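Local atomic coordinates of glutamate racemase (Bacillus anthracis, PDB entry 2DWU), a protein that belongs to the Asp/Glu/hydantoin racemase family and folds into two alpha/beta lobes, each built round a parallel beta-sheet. Residues A172-P175 against L176-E179. Sequence-based numbering, arbitrary orientation.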
loop_
_atom_site.group_PDB
_atom_site.type_symbol
_atom_site.label_atom_id
_atom_site.label_comp_id
_atom_site.label_asym_id
_atom_site.label_seq_id
_atom_site.Cartn_x
_atom_site.Cartn_y
_atom_site.Cartn_z
ATOM N N ALA B 172 15.397 23.963 6.610
ATOM C CA ALA B 172 14.521 23.500 5.545
ATOM C C ALA B 172 13.090 23.286 6.021
ATOM O O ALA B 172 12.153 23.578 5.283
ATOM C CB ALA B 172 15.059 22.181 4.948
ATOM N N LEU B 173 12.934 22.771 7.238
ATOM C CA LEU B 173 11.600 22.459 7.759
ATOM C C LEU B 173 10.916 23.580 8.533
ATOM O O LEU B 173 9.758 23.436 8.914
ATOM C CB LEU B 173 11.657 21.205 8.632
ATOM C CG LEU B 173 11.934 19.854 7.949
ATOM C CD1 LEU B 173 12.103 18.792 8.998
ATOM C CD2 LEU B 173 10.796 19.495 7.003
ATOM N N LEU B 174 11.598 24.698 8.743
ATOM C CA LEU B 174 10.978 25.796 9.489
ATOM C C LEU B 174 9.577 26.146 8.944
ATOM O O LEU B 174 8.618 26.252 9.713
ATOM C CB LEU B 174 11.886 27.029 9.464
ATOM C CG LEU B 174 11.732 28.122 10.538
ATOM C CD1 LEU B 174 11.783 29.459 9.847
ATOM C CD2 LEU B 174 10.455 27.974 11.334
ATOM N N PRO B 175 9.422 26.298 7.619
ATOM C CA PRO B 175 8.075 26.630 7.134
ATOM C C PRO B 175 6.997 25.611 7.520
ATOM O O PRO B 175 5.846 25.994 7.786
ATOM C CB PRO B 175 8.264 26.724 5.627
ATOM C CG PRO B 175 9.697 27.223 5.500
ATOM C CD PRO B 175 10.402 26.337 6.516
ATOM N N LEU B 176 7.347 24.322 7.561
ATOM C CA LEU B 176 6.361 23.310 7.919
ATOM C C LEU B 176 6.079 23.232 9.399
ATOM O O LEU B 176 5.013 22.745 9.782
ATOM C CB LEU B 176 6.764 21.907 7.420
ATOM C CG LEU B 176 6.450 21.614 5.953
ATOM C CD1 LEU B 176 6.943 20.225 5.617
ATOM C CD2 LEU B 176 4.943 21.737 5.675
ATOM N N THR B 177 7.019 23.677 10.241
ATOM C CA THR B 177 6.794 23.628 11.686
ATOM C C THR B 177 5.695 24.627 12.034
ATOM O O THR B 177 5.075 24.525 13.092
ATOM C CB THR B 177 8.042 24.007 12.514
ATOM O OG1 THR B 177 8.392 25.370 12.255
ATOM C CG2 THR B 177 9.223 23.069 12.183
ATOM N N LYS B 178 5.447 25.571 11.126
ATOM C CA LYS B 178 4.428 26.603 11.353
ATOM C C LYS B 178 3.068 26.158 10.870
ATOM O O LYS B 178 2.055 26.809 11.149
ATOM C CB LYS B 178 4.779 27.884 10.595
ATOM C CG LYS B 178 6.057 28.552 11.064
ATOM C CD LYS B 178 6.351 29.748 10.200
ATOM C CE LYS B 178 7.655 30.402 10.637
ATOM N NZ LYS B 178 8.039 31.493 9.700
ATOM N N GLU B 179 3.043 25.062 10.119
ATOM C CA GLU B 179 1.787 24.582 9.561
ATOM C C GLU B 179 1.207 23.420 10.347
ATOM O O GLU B 179 1.912 22.675 11.018
ATOM C CB GLU B 179 2.015 24.154 8.112
ATOM C CG GLU B 179 2.590 25.261 7.225
ATOM C CD GLU B 179 1.613 26.387 6.944
ATOM O OE1 GLU B 179 2.036 27.395 6.324
ATOM O OE2 GLU B 179 0.425 26.272 7.332
HETATM O O HOH W 1 4.722 28.019 6.336
#
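Thr177 turns its hydroxyl back onto the carbonyl of Leu174, and this OG1 to O bond of 2.7 Å is the shortest across the last turn of the helix. With chi1 at 64°, OG1 sits between its own backbone N and carbonyl carbon, which brings the hydroxyl into the plane of the Leu174 carbonyl, donating to a lone pair of its oxygen. The same oxygen also takes a weak bond from Thr177 N. That N-H is shared with Leu173 O, 3.1 Å from Thr177 N and met almost head-on at a C=O...N angle of 166°, while CG2 of Thr177 lies 3.3 Å from Leu173 O. A weak bond from Leu176 N reaches Leu173 O as well.

The buried side faces inward. Leu173 CD2 and Leu176 CD1 touch only lightly, at 4.2 Å; the close packing comes from what covers them, Leu173 meeting Ile198 and Leu202 of helix 195-202 and Leu176 meeting His144 of strand 142-147, so this end of helix 162-177 packs on the lobe with the four-stranded parallel sheet. Pro175, lacking an N-H, kinks the helix here, and the bonding frays into weak three-residue steps, Lys178 N to Pro175 O among them, before the chain leaves as a loop.

The outer side is much looser. CD2 of the exposed Leu174 touches both the Thr177 hydroxyl and the extended, likewise exposed Lys178, whose CE stands 3.8 Å from that methyl. In Glu179, chi1 sets CG 3.4 Å from Pro175 O, and the bend at chi2 (-70°) turns the carboxylate to a water that donates to Pro175 O and, at 2.8 Å from the water oxygen, to Glu179 OE1. A glycerol, probably from the crystallisation liquor, is weakly hydrogen-bonded to Glu179 OE2 and Lys178 O.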